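Bifunctional protein PutA (Bdellovibrio bacteriovorus, PDB 5UR2) probably carries out both steps of proline catabolism, oxidising proline with a flavin and then glutamate gamma-semialdehyde to L-glutamate with NAD+. Local coordinates at residues Y203-D208 against K805-H810; K585-A590 against E813-Y818; G774-K779 against A817-V822. All coordinates share one frame; numbering follows the deposited sequence.

Overall arrangement
From the N terminus, the chain first supplies Y203-D208, in the loop that follows strand 194-197 of the proline dehydrogenase barrel. Its partner, K805-H810, arrives almost 600 residues later at the end of helix 790-806, so interaction 1 closes a very long loop and joins the two catalytic domains. K585-A590 and G774-K779 lie between these partners in sequence. Both find theirs in the loop before helix 825-841, beyond K805-H810, so interactions 2 and 3 each cross interaction 1. These two end on the same run of chain, sharing A817 and Y818, and the salt bridge E589-K779 joins their first segments. A probable backbone hydrogen bond from Y818 N to E808 O links both to interaction 1.

Interaction 1: residues Y203-D208 against K805-H810; sequences YSQIKD and KSIEIH
Q205 and I807 bring the two backbones together, their CA atoms 7.0 Å apart, where a loop without regular structure faces the end of helix 790-806 and the extended chain beyond it. The Q205 side chain does most of the bridging. Its CG lies 3.4 Å from S806 O, and the bend at chi2 (-57°) swings CD beside the same carbonyl, while NE2 approaches S806 CB. The same NE2 donates to S204 OG at 2.8 Å, which fixes the turn of the amide and directs OE1 at a water; that water donates to Q205 OE1 and accepts from E808 N, 2.9 Å away. This is a domain interface: the loop belongs to the proline dehydrogenase TIM barrel, and the helix end to the aldehyde dehydrogenase part. Y203 and E808 cross at about a right angle, with Y203 OH 3.7 Å from E808 OE2 and no bond between them. K816 mediates there, its NZ forming a salt bridge with E808 OE2, a hydrogen bond with Q205 O and a weak one with Y203 OH. S806 OG turns instead to E152 N. H810 NE2 donates nearly straight (172°) to E808 OE1 in the imidazole plane, from above the carboxylate plane.

Interaction 2: residues K585-A590 against E813-Y818; sequences KPWAEA and ENPKAY
W587 presents one face of its indole to P815, whose CB lies over the six-membered ring, 3.7 Å from the centroid and only 7° off the ring normal. This is a CH-pi contact between the first turn of helix 587-611 and a type I beta turn running from N814 to A817, both in the aldehyde dehydrogenase part of the chain. The two side chains lie side by side and point the same way, so the proline ring follows the indole: its CB, CG and CD all come close to CZ2, CB nearest at 3.8 Å. W587 CG stands anti to the carbonyl carbon (chi1 -71°), on a CB that points at the turn. The turn itself is braced by its asparagine. N814 OD1 accepts from K816 N at 2.8 Å, an Asx turn, while N814 O accepts from A817 N, so two bonds close the turn in which P815 sits. P586, at the N-cap position, adds a looser contact, its CG 4.0 Å from Y818 O. The indole is further enclosed by M482, L483 and L486 of helix 476-491 and by the ring of F473. The E813 carboxylate forms a salt bridge with K490, while its backbone carbonyl meets the indole: W587 NE1 donates to E813 O at 3.0 Å, with a bent N-H...O angle of 140° and the donor well above the carbonyl plane.

Interaction 3: residues G774-K779 against A817-V822; sequences GFSGQK and AYMGPV
Y818 opens the contact with CE1 of its ring 4.4 Å from G774 N, a loose approach just past helix 761-773. M819 follows and packs on S776: its CB is 3.4 Å from S776 OG, and the chain, bent at chi3 (-75°), brings CE to 3.6 Å from the same oxygen. At G820 the contact becomes polar, as S776 OG donates to G820 O at 2.9 Å from above the carbonyl plane. S776 sits in a run of three residues with positive phi, F775 to G777, a tight left-handed turn closed by G777 N to G774 O and Q778 N to F775 O. P821 contributes its carbonyl, which receives a hydrogen bond from a water at 2.6 Å that accepts from Q778 NE2. V822 completes the run, crossing the Q778 side chain at about a right angle; its CB lies 3.2 Å from Q778 OE1, and that oxygen accepts a weak hydrogen bond from V823 N. The Q778 side chain is about 9 Å from that of C780, the predicted catalytic cysteine. The loop of 774-779, between helix 761-773 and strand 783-789, meets the loop leading into helix 825-841; Y818 and M819 touch the first helix and V822 the second.

Interaction 1: residues Y203-D208 against K805-H810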
ATOM      1  N   TYR B 203       7.133 -46.582  14.765  1.00 25.00           N
ATOM      2  CA  TYR B 203       6.109 -46.611  13.725  1.00 26.46           C
ATOM      3  C   TYR B 203       6.127 -45.276  12.999  1.00 28.33           C
ATOM      4  O   TYR B 203       6.095 -44.228  13.650  1.00 29.57           O
ATOM      5  CB  TYR B 203       4.723 -46.880  14.333  1.00 25.46           C
ATOM      6  CG  TYR B 203       3.552 -46.884  13.344  1.00 26.86           C
ATOM      7  CD1 TYR B 203       3.633 -47.554  12.128  1.00 27.38           C
ATOM      8  CD2 TYR B 203       2.355 -46.230  13.650  1.00 20.30           C
ATOM      9  CE1 TYR B 203       2.551 -47.568  11.238  1.00 28.71           C
ATOM     10  CE2 TYR B 203       1.270 -46.240  12.768  1.00 25.79           C
ATOM     11  CZ  TYR B 203       1.381 -46.906  11.565  1.00 29.50           C
ATOM     12  OH  TYR B 203       0.320 -46.912  10.696  1.00 30.89           O
ATOM     13  N   SER B 204       6.135 -45.308  11.662  1.00 27.63           N
ATOM     14  CA  SER B 204       6.322 -44.086  10.888  1.00 27.54           C
ATOM     15  C   SER B 204       5.022 -43.424  10.436  1.00 28.09           C
ATOM     16  O   SER B 204       5.078 -42.309   9.902  1.00 26.89           O
ATOM     17  CB  SER B 204       7.169 -44.365   9.640  1.00 31.39           C
ATOM     18  OG  SER B 204       6.388 -45.003   8.637  1.00 30.95           O
ATOM     19  N   GLN B 205       3.866 -44.074  10.598  1.00 27.70           N
ATOM     20  CA  GLN B 205       2.615 -43.544  10.061  1.00 29.46           C
ATOM     21  C   GLN B 205       1.560 -43.304  11.140  1.00 27.39           C
ATOM     22  O   GLN B 205       0.377 -43.616  10.963  1.00 29.34           O
ATOM     23  CB  GLN B 205       2.064 -44.460   8.970  1.00 28.45           C
ATOM     24  CG  GLN B 205       3.049 -44.720   7.828  1.00 28.30           C
ATOM     25  CD  GLN B 205       3.538 -43.444   7.134  1.00 28.43           C
ATOM     26  OE1 GLN B 205       2.750 -42.591   6.713  1.00 29.12           O
ATOM     27  NE2 GLN B 205       4.849 -43.328   6.994  1.00 28.10           N
ATOM     28  N   ILE B 206       1.952 -42.721  12.268  1.00 26.13           N
ATOM     29  CA  ILE B 206       0.957 -42.357  13.272  1.00 23.97           C
ATOM     30  C   ILE B 206      -0.000 -41.328  12.694  1.00 22.81           C
ATOM     31  O   ILE B 206       0.418 -40.328  12.097  1.00 25.51           O
ATOM     32  CB  ILE B 206       1.643 -41.846  14.542  1.00 25.19           C
ATOM     33  CG1 ILE B 206       2.424 -42.990  15.194  1.00 27.10           C
ATOM     34  CG2 ILE B 206       0.611 -41.244  15.493  1.00 17.97           C
ATOM     35  CD1 ILE B 206       3.327 -42.530  16.330  1.00 26.14           C
ATOM     36  N   LYS B 207      -1.296 -41.553  12.883  1.00 21.43           N
ATOM     37  CA  LYS B 207      -2.306 -40.668  12.319  1.00 21.64           C
ATOM     38  C   LYS B 207      -3.417 -40.510  13.346  1.00 22.79           C
ATOM     39  O   LYS B 207      -4.180 -41.447  13.594  1.00 30.13           O
ATOM     40  CB  LYS B 207      -2.840 -41.224  10.997  1.00 26.25           C
ATOM     41  CG  LYS B 207      -3.926 -40.391  10.368  1.00 28.77           C
ATOM     42  CD  LYS B 207      -3.432 -38.993   9.954  1.00 29.06           C
ATOM     43  CE  LYS B 207      -4.553 -38.262   9.210  1.00 27.04           C
ATOM     44  NZ  LYS B 207      -4.182 -36.921   8.757  1.00 25.60           N
ATOM     45  N   ASP B 208      -3.510 -39.320  13.926  1.00 17.02           N
ATOM     46  CA  ASP B 208      -4.420 -39.103  15.045  1.00 24.21           C
ATOM     47  C   ASP B 208      -5.876 -39.276  14.641  1.00 22.84           C
ATOM     48  O   ASP B 208      -6.679 -39.791  15.426  1.00 22.30           O
ATOM     49  CB  ASP B 208      -4.228 -37.690  15.606  1.00 30.53           C
ATOM     50  CG  ASP B 208      -4.167 -36.625  14.517  1.00 42.27           C
ATOM     51  OD1 ASP B 208      -4.639 -36.870  13.377  1.00 39.47           O
ATOM     52  OD2 ASP B 208      -3.682 -35.511  14.816  1.00 52.86           O
ATOM     53  N   LYS B 805       7.183 -45.873   0.201  1.00 30.85           N
ATOM     54  CA  LYS B 805       6.612 -47.212   0.372  1.00 32.99           C
ATOM     55  C   LYS B 805       5.679 -47.303   1.573  1.00 32.48           C
ATOM     56  O   LYS B 805       4.851 -48.218   1.633  1.00 31.19           O
ATOM     57  CB  LYS B 805       7.696 -48.285   0.556  1.00 28.16           C
ATOM     58  CG  LYS B 805       8.446 -48.718  -0.690  1.00 30.40           C
ATOM     59  CD  LYS B 805       9.450 -49.810  -0.328  1.00 41.55           C
ATOM     60  CE  LYS B 805      10.338 -50.185  -1.507  1.00 44.47           C
ATOM     61  NZ  LYS B 805      11.476 -51.031  -1.062  1.00 44.96           N
ATOM     62  N   SER B 806       5.825 -46.412   2.552  1.00 30.20           N
ATOM     63  CA  SER B 806       5.099 -46.558   3.803  1.00 32.36           C
ATOM     64  C   SER B 806       3.763 -45.823   3.836  1.00 31.04           C
ATOM     65  O   SER B 806       2.959 -46.101   4.728  1.00 33.35           O
ATOM     66  CB  SER B 806       5.971 -46.079   4.968  1.00 33.57           C
ATOM     67  OG  SER B 806       7.208 -46.774   4.971  1.00 37.46           O
ATOM     68  N   ILE B 807       3.498 -44.887   2.921  1.00 30.21           N
ATOM     69  CA  ILE B 807       2.273 -44.101   3.050  1.00 33.29           C
ATOM     70  C   ILE B 807       1.101 -44.883   2.473  1.00 31.87           C
ATOM     71  O   ILE B 807       1.245 -45.660   1.525  1.00 30.02           O
ATOM     72  CB  ILE B 807       2.396 -42.707   2.402  1.00 29.43           C
ATOM     73  CG1 ILE B 807       2.593 -42.812   0.900  1.00 27.42           C
ATOM     74  CG2 ILE B 807       3.547 -41.933   3.052  1.00 24.86           C
ATOM     75  CD1 ILE B 807       2.597 -41.463   0.225  1.00 31.21           C
ATOM     76  N   GLU B 808      -0.073 -44.675   3.060  1.00 28.33           N
ATOM     77  CA  GLU B 808      -1.245 -45.487   2.770  1.00 33.19           C
ATOM     78  C   GLU B 808      -2.211 -44.748   1.847  1.00 33.02           C
ATOM     79  O   GLU B 808      -2.441 -43.546   2.000  1.00 29.49           O
ATOM     80  CB  GLU B 808      -1.953 -45.883   4.069  1.00 37.29           C
ATOM     81  CG  GLU B 808      -1.039 -46.584   5.069  1.00 43.96           C
ATOM     82  CD  GLU B 808      -1.795 -47.238   6.213  1.00 46.73           C
ATOM     83  OE1 GLU B 808      -2.803 -47.940   5.953  1.00 42.23           O
ATOM     84  OE2 GLU B 808      -1.390 -47.023   7.375  1.00 49.33           O
ATOM     85  N   ILE B 809      -2.782 -45.481   0.898  1.00 31.20           N
ATOM     86  CA  ILE B 809      -3.739 -44.949  -0.068  1.00 32.85           C
ATOM     87  C   ILE B 809      -5.096 -45.572   0.240  1.00 29.05           C
ATOM     88  O   ILE B 809      -5.232 -46.801   0.242  1.00 29.32           O
ATOM     89  CB  ILE B 809      -3.306 -45.257  -1.511  1.00 32.65           C
ATOM     90  CG1 ILE B 809      -1.892 -44.735  -1.790  1.00 32.20           C
ATOM     91  CG2 ILE B 809      -4.296 -44.692  -2.508  1.00 28.36           C
ATOM     92  CD1 ILE B 809      -0.801 -45.785  -1.614  1.00 33.62           C
ATOM     93  N   HIS B 810      -6.093 -44.744   0.516  1.00 27.36           N
ATOM     94  CA  HIS B 810      -7.414 -45.230   0.882  1.00 26.86           C
ATOM     95  C   HIS B 810      -8.479 -44.304   0.330  1.00 28.90           C
ATOM     96  O   HIS B 810      -8.196 -43.145  -0.002  1.00 31.26           O
ATOM     97  CB  HIS B 810      -7.598 -45.314   2.405  1.00 26.85           C
ATOM     98  CG  HIS B 810      -6.711 -46.305   3.072  1.00 25.55           C
ATOM     99  ND1 HIS B 810      -6.849 -47.666   2.893  1.00 31.51           N
ATOM    100  CD2 HIS B 810      -5.704 -46.139   3.960  1.00 28.04           C
ATOM    101  CE1 HIS B 810      -5.943 -48.294   3.621  1.00 31.42           C
ATOM    102  NE2 HIS B 810      -5.234 -47.391   4.277  1.00 31.89           N
TER
HETATM  103  O   HOH W   1       0.215 -43.262   5.625  1.00 24.12           O

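Interaction 2: residues K585-A590 against E813-Y818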
ATOM      1  N   LYS B 585     -11.000 -35.350  -1.077  1.00 20.75           N
ATOM      2  CA  LYS B 585     -10.025 -34.681  -0.225  1.00 25.41           C
ATOM      3  C   LYS B 585      -9.919 -35.416   1.111  1.00 24.49           C
ATOM      4  O   LYS B 585     -10.940 -35.593   1.787  1.00 20.64           O
ATOM      5  CB  LYS B 585     -10.440 -33.225  -0.035  1.00 23.29           C
ATOM      6  CG  LYS B 585     -10.307 -32.426  -1.344  1.00 33.49           C
ATOM      7  CD  LYS B 585     -10.157 -30.915  -1.149  1.00 39.99           C
ATOM      8  CE  LYS B 585      -8.769 -30.499  -0.744  1.00 32.45           C
ATOM      9  NZ  LYS B 585      -8.639 -29.016  -0.740  1.00 34.43           N
ATOM     10  N   PRO B 586      -8.726 -35.867   1.519  1.00 24.95           N
ATOM     11  CA  PRO B 586      -8.573 -36.467   2.854  1.00 23.75           C
ATOM     12  C   PRO B 586      -8.975 -35.486   3.947  1.00 22.23           C
ATOM     13  O   PRO B 586      -8.955 -34.266   3.749  1.00 23.98           O
ATOM     14  CB  PRO B 586      -7.076 -36.792   2.931  1.00 27.50           C
ATOM     15  CG  PRO B 586      -6.639 -36.909   1.487  1.00 29.69           C
ATOM     16  CD  PRO B 586      -7.479 -35.917   0.733  1.00 23.72           C
ATOM     17  N   TRP B 587      -9.338 -36.040   5.116  1.00 18.19           N
ATOM     18  CA  TRP B 587      -9.866 -35.250   6.235  1.00 25.98           C
ATOM     19  C   TRP B 587      -9.112 -33.941   6.483  1.00 22.86           C
ATOM     20  O   TRP B 587      -9.716 -32.863   6.538  1.00 22.60           O
ATOM     21  CB  TRP B 587      -9.862 -36.064   7.539  1.00 25.63           C
ATOM     22  CG  TRP B 587     -10.856 -37.194   7.666  1.00 27.89           C
ATOM     23  CD1 TRP B 587     -11.466 -37.886   6.657  1.00 27.58           C
ATOM     24  CD2 TRP B 587     -11.344 -37.758   8.893  1.00 24.06           C
ATOM     25  NE1 TRP B 587     -12.301 -38.843   7.186  1.00 29.04           N
ATOM     26  CE2 TRP B 587     -12.239 -38.786   8.555  1.00 26.63           C
ATOM     27  CE3 TRP B 587     -11.111 -37.485  10.245  1.00 28.00           C
ATOM     28  CZ2 TRP B 587     -12.905 -39.545   9.520  1.00 24.08           C
ATOM     29  CZ3 TRP B 587     -11.759 -38.251  11.199  1.00 28.66           C
ATOM     30  CH2 TRP B 587     -12.650 -39.260  10.833  1.00 25.37           C
ATOM     31  N   ALA B 588      -7.798 -34.029   6.696  1.00 23.94           N
ATOM     32  CA  ALA B 588      -7.022 -32.847   7.069  1.00 23.41           C
ATOM     33  C   ALA B 588      -6.885 -31.876   5.900  1.00 24.14           C
ATOM     34  O   ALA B 588      -6.825 -30.659   6.113  1.00 29.76           O
ATOM     35  CB  ALA B 588      -5.642 -33.260   7.593  1.00 18.48           C
ATOM     36  N   GLU B 589      -6.819 -32.392   4.668  1.00 18.44           N
ATOM     37  CA  GLU B 589      -6.810 -31.528   3.487  1.00 23.65           C
ATOM     38  C   GLU B 589      -8.111 -30.742   3.356  1.00 22.78           C
ATOM     39  O   GLU B 589      -8.096 -29.528   3.137  1.00 22.49           O
ATOM     40  CB  GLU B 589      -6.561 -32.374   2.242  1.00 23.27           C
ATOM     41  CG  GLU B 589      -5.240 -33.086   2.312  1.00 25.61           C
ATOM     42  CD  GLU B 589      -4.106 -32.108   2.156  1.00 32.35           C
ATOM     43  OE1 GLU B 589      -4.014 -31.470   1.079  1.00 31.09           O
ATOM     44  OE2 GLU B 589      -3.367 -31.913   3.142  1.00 35.79           O
ATOM     45  N   ALA B 590      -9.250 -31.422   3.516  1.00 23.98           N
ATOM     46  CA  ALA B 590     -10.534 -30.738   3.466  1.00 15.31           C
ATOM     47  C   ALA B 590     -10.659 -29.709   4.593  1.00 23.70           C
ATOM     48  O   ALA B 590     -11.198 -28.617   4.383  1.00 22.95           O
ATOM     49  CB  ALA B 590     -11.671 -31.757   3.539  1.00 15.65           C
ATOM     50  N   GLU B 813     -12.758 -41.055   2.748  1.00 24.64           N
ATOM     51  CA  GLU B 813     -13.554 -41.170   3.960  1.00 29.25           C
ATOM     52  C   GLU B 813     -12.784 -41.840   5.086  1.00 24.00           C
ATOM     53  O   GLU B 813     -13.034 -41.549   6.257  1.00 26.66           O
ATOM     54  CB  GLU B 813     -14.833 -41.934   3.640  1.00 33.51           C
ATOM     55  CG  GLU B 813     -15.728 -42.218   4.808  1.00 38.64           C
ATOM     56  CD  GLU B 813     -16.995 -42.949   4.389  1.00 43.87           C
ATOM     57  OE1 GLU B 813     -17.130 -43.299   3.185  1.00 33.43           O
ATOM     58  OE2 GLU B 813     -17.845 -43.178   5.276  1.00 52.45           O
ATOM     59  N   ASN B 814     -11.841 -42.714   4.755  1.00 25.37           N
ATOM     60  CA  ASN B 814     -11.050 -43.437   5.755  1.00 27.69           C
ATOM     61  C   ASN B 814     -10.017 -42.507   6.387  1.00 27.95           C
ATOM     62  O   ASN B 814      -9.153 -41.991   5.673  1.00 19.58           O
ATOM     63  CB  ASN B 814     -10.370 -44.641   5.091  1.00 24.15           C
ATOM     64  CG  ASN B 814      -9.622 -45.533   6.088  1.00 27.84           C
ATOM     65  OD1 ASN B 814      -9.141 -45.075   7.129  1.00 28.93           O
ATOM     66  ND2 ASN B 814      -9.521 -46.820   5.759  1.00 21.11           N
ATOM     67  N   PRO B 815     -10.051 -42.285   7.707  1.00 18.73           N
ATOM     68  CA  PRO B 815      -9.099 -41.345   8.321  1.00 22.92           C
ATOM     69  C   PRO B 815      -7.642 -41.770   8.198  1.00 25.95           C
ATOM     70  O   PRO B 815      -6.761 -40.940   8.442  1.00 31.63           O
ATOM     71  CB  PRO B 815      -9.536 -41.294   9.793  1.00 21.53           C
ATOM     72  CG  PRO B 815     -10.213 -42.627  10.019  1.00 22.58           C
ATOM     73  CD  PRO B 815     -10.912 -42.942   8.706  1.00 21.25           C
ATOM     74  N   LYS B 816      -7.358 -43.019   7.839  1.00 20.71           N
ATOM     75  CA  LYS B 816      -5.983 -43.470   7.669  1.00 25.74           C
ATOM     76  C   LYS B 816      -5.412 -43.125   6.294  1.00 28.79           C
ATOM     77  O   LYS B 816      -4.248 -43.436   6.024  1.00 31.14           O
ATOM     78  CB  LYS B 816      -5.895 -44.986   7.908  1.00 33.76           C
ATOM     79  CG  LYS B 816      -4.517 -45.502   8.308  1.00 41.22           C
ATOM     80  CD  LYS B 816      -4.086 -44.982   9.676  1.00 44.51           C
ATOM     81  CE  LYS B 816      -2.667 -45.403  10.018  1.00 47.39           C
ATOM     82  NZ  LYS B 816      -1.665 -44.706   9.162  1.00 46.76           N
ATOM     83  N   ALA B 817      -6.190 -42.515   5.407  1.00 28.73           N
ATOM     84  CA  ALA B 817      -5.680 -42.204   4.076  1.00 30.60           C
ATOM     85  C   ALA B 817      -4.577 -41.150   4.166  1.00 30.77           C
ATOM     86  O   ALA B 817      -4.793 -40.070   4.725  1.00 19.25           O
ATOM     87  CB  ALA B 817      -6.812 -41.705   3.184  1.00 28.02           C
ATOM     88  N   TYR B 818      -3.387 -41.462   3.642  1.00 33.88           N
ATOM     89  CA  TYR B 818      -2.450 -40.380   3.359  1.00 25.45           C
ATOM     90  C   TYR B 818      -2.818 -39.717   2.037  1.00 22.92           C
ATOM     91  O   TYR B 818      -2.967 -38.500   1.973  1.00 21.47           O
ATOM     92  CB  TYR B 818      -1.004 -40.878   3.325  1.00 26.35           C
ATOM     93  CG  TYR B 818       0.016 -39.759   3.288  1.00 25.54           C
ATOM     94  CD1 TYR B 818       0.340 -39.107   2.094  1.00 30.27           C
ATOM     95  CD2 TYR B 818       0.647 -39.343   4.448  1.00 28.07           C
ATOM     96  CE1 TYR B 818       1.277 -38.078   2.070  1.00 25.71           C
ATOM     97  CE2 TYR B 818       1.576 -38.325   4.441  1.00 22.22           C
ATOM     98  CZ  TYR B 818       1.887 -37.687   3.266  1.00 24.97           C
ATOM     99  OH  TYR B 818       2.827 -36.672   3.298  1.00 24.69           O
TER

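Interaction 3: residues G774-K779 against A817-V822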
ATOM      1  N   GLY B 774       0.776 -35.075  -1.142  1.00 24.07           N
ATOM      2  CA  GLY B 774      -0.396 -34.446  -0.554  1.00 23.95           C
ATOM      3  C   GLY B 774      -1.471 -34.154  -1.591  1.00 26.00           C
ATOM      4  O   GLY B 774      -1.165 -33.603  -2.652  1.00 26.76           O
ATOM      5  N   PHE B 775      -2.722 -34.538  -1.289  1.00 25.77           N
ATOM      6  CA  PHE B 775      -3.870 -34.567  -2.201  1.00 23.24           C
ATOM      7  C   PHE B 775      -3.472 -35.185  -3.540  1.00 22.74           C
ATOM      8  O   PHE B 775      -3.909 -34.741  -4.610  1.00 21.42           O
ATOM      9  CB  PHE B 775      -4.499 -33.178  -2.380  1.00 20.85           C
ATOM     10  CG  PHE B 775      -5.874 -33.220  -3.002  1.00 27.01           C
ATOM     11  CD1 PHE B 775      -6.736 -34.285  -2.746  1.00 27.52           C
ATOM     12  CD2 PHE B 775      -6.305 -32.203  -3.856  1.00 25.01           C
ATOM     13  CE1 PHE B 775      -8.017 -34.352  -3.339  1.00 21.74           C
ATOM     14  CE2 PHE B 775      -7.569 -32.254  -4.454  1.00 23.02           C
ATOM     15  CZ  PHE B 775      -8.429 -33.329  -4.194  1.00 27.56           C
ATOM     16  N   SER B 776      -2.630 -36.219  -3.469  1.00 21.54           N
ATOM     17  CA  SER B 776      -2.217 -36.990  -4.635  1.00 27.44           C
ATOM     18  C   SER B 776      -1.609 -36.088  -5.703  1.00 26.68           C
ATOM     19  O   SER B 776      -1.810 -36.292  -6.898  1.00 27.98           O
ATOM     20  CB  SER B 776      -3.384 -37.803  -5.193  1.00 33.00           C
ATOM     21  OG  SER B 776      -3.938 -38.631  -4.178  1.00 34.66           O
ATOM     22  N   GLY B 777      -0.896 -35.053  -5.258  1.00 24.53           N
ATOM     23  CA  GLY B 777      -0.204 -34.172  -6.166  1.00 24.82           C
ATOM     24  C   GLY B 777      -1.103 -33.253  -6.958  1.00 28.14           C
ATOM     25  O   GLY B 777      -0.614 -32.568  -7.860  1.00 23.05           O
ATOM     26  N   GLN B 778      -2.394 -33.190  -6.632  1.00 23.44           N
ATOM     27  CA  GLN B 778      -3.348 -32.379  -7.393  1.00 19.78           C
ATOM     28  C   GLN B 778      -3.396 -30.939  -6.867  1.00 25.13           C
ATOM     29  O   GLN B 778      -4.436 -30.427  -6.448  1.00 22.78           O
ATOM     30  CB  GLN B 778      -4.733 -33.023  -7.357  1.00 23.86           C
ATOM     31  CG  GLN B 778      -4.789 -34.494  -7.863  1.00 22.99           C
ATOM     32  CD  GLN B 778      -6.209 -35.078  -7.815  1.00 25.09           C
ATOM     33  OE1 GLN B 778      -6.839 -35.287  -8.857  1.00 25.85           O
ATOM     34  NE2 GLN B 778      -6.718 -35.322  -6.602  1.00 28.35           N
ATOM     35  N   LYS B 779      -2.237 -30.282  -6.893  1.00 26.46           N
ATOM     36  CA  LYS B 779      -2.109 -28.893  -6.475  1.00 20.90           C
ATOM     37  C   LYS B 779      -1.243 -28.161  -7.477  1.00 26.19           C
ATOM     38  O   LYS B 779      -0.322 -28.748  -8.053  1.00 28.74           O
ATOM     39  CB  LYS B 779      -1.494 -28.748  -5.076  1.00 17.53           C
ATOM     40  CG  LYS B 779      -2.198 -29.554  -3.995  1.00 20.79           C
ATOM     41  CD  LYS B 779      -1.643 -29.280  -2.589  1.00 18.81           C
ATOM     42  CE  LYS B 779      -2.345 -30.207  -1.556  1.00 17.14           C
ATOM     43  NZ  LYS B 779      -1.925 -29.984  -0.146  1.00 22.53           N
ATOM     44  N   ALA B 817      -6.190 -42.515   5.407  1.00 28.73           N
ATOM     45  CA  ALA B 817      -5.680 -42.204   4.076  1.00 30.60           C
ATOM     46  C   ALA B 817      -4.577 -41.150   4.166  1.00 30.77           C
ATOM     47  O   ALA B 817      -4.793 -40.070   4.725  1.00 19.25           O
ATOM     48  CB  ALA B 817      -6.812 -41.705   3.184  1.00 28.02           C
ATOM     49  N   TYR B 818      -3.387 -41.462   3.642  1.00 33.88           N
ATOM     50  CA  TYR B 818      -2.450 -40.380   3.359  1.00 25.45           C
ATOM     51  C   TYR B 818      -2.818 -39.717   2.037  1.00 22.92           C
ATOM     52  O   TYR B 818      -2.967 -38.500   1.973  1.00 21.47           O
ATOM     53  CB  TYR B 818      -1.004 -40.878   3.325  1.00 26.35           C
ATOM     54  CG  TYR B 818       0.016 -39.759   3.288  1.00 25.54           C
ATOM     55  CD1 TYR B 818       0.340 -39.107   2.094  1.00 30.27           C
ATOM     56  CD2 TYR B 818       0.647 -39.343   4.448  1.00 28.07           C
ATOM     57  CE1 TYR B 818       1.277 -38.078   2.070  1.00 25.71           C
ATOM     58  CE2 TYR B 818       1.576 -38.325   4.441  1.00 22.22           C
ATOM     59  CZ  TYR B 818       1.887 -37.687   3.266  1.00 24.97           C
ATOM     60  OH  TYR B 818       2.827 -36.672   3.298  1.00 24.69           O
ATOM     61  N   MET B 819      -2.982 -40.499   0.977  1.00 20.60           N
ATOM     62  CA  MET B 819      -3.587 -39.994  -0.244  1.00 22.41           C
ATOM     63  C   MET B 819      -4.835 -40.802  -0.583  1.00 26.51           C
ATOM     64  O   MET B 819      -4.955 -41.985  -0.223  1.00 28.50           O
ATOM     65  CB  MET B 819      -2.595 -39.984  -1.417  1.00 24.23           C
ATOM     66  CG  MET B 819      -1.715 -41.185  -1.547  1.00 33.24           C
ATOM     67  SD  MET B 819      -0.476 -40.970  -2.861  1.00 28.76           S
ATOM     68  CE  MET B 819      -1.480 -41.196  -4.322  1.00 31.33           C
ATOM     69  N   GLY B 820      -5.785 -40.130  -1.236  1.00 22.50           N
ATOM     70  CA  GLY B 820      -6.953 -40.773  -1.793  1.00 22.08           C
ATOM     71  C   GLY B 820      -6.875 -40.811  -3.304  1.00 23.32           C
ATOM     72  O   GLY B 820      -5.786 -40.824  -3.879  1.00 25.45           O
ATOM     73  N   PRO B 821      -8.022 -40.777  -3.977  1.00 23.86           N
ATOM     74  CA  PRO B 821      -8.043 -40.884  -5.442  1.00 24.35           C
ATOM     75  C   PRO B 821      -7.814 -39.534  -6.117  1.00 23.67           C
ATOM     76  O   PRO B 821      -7.874 -38.485  -5.489  1.00 22.38           O
ATOM     77  CB  PRO B 821      -9.459 -41.405  -5.721  1.00 21.31           C
ATOM     78  CG  PRO B 821     -10.289 -40.681  -4.646  1.00 20.68           C
ATOM     79  CD  PRO B 821      -9.373 -40.613  -3.407  1.00 20.27           C
ATOM     80  N   VAL B 822      -7.561 -39.573  -7.434  1.00 25.76           N
ATOM     81  CA  VAL B 822      -7.561 -38.332  -8.214  1.00 24.67           C
ATOM     82  C   VAL B 822      -9.001 -38.028  -8.623  1.00 23.56           C
ATOM     83  O   VAL B 822      -9.909 -38.816  -8.351  1.00 26.47           O
ATOM     84  CB  VAL B 822      -6.630 -38.393  -9.444  1.00 33.59           C
ATOM     85  CG1 VAL B 822      -5.158 -38.454  -9.017  1.00 21.10           C
ATOM     86  CG2 VAL B 822      -7.013 -39.558 -10.376  1.00 22.01           C
TER
HETATM   87  O   HOH W   2      -9.257 -36.314  -6.036  1.00 19.44           O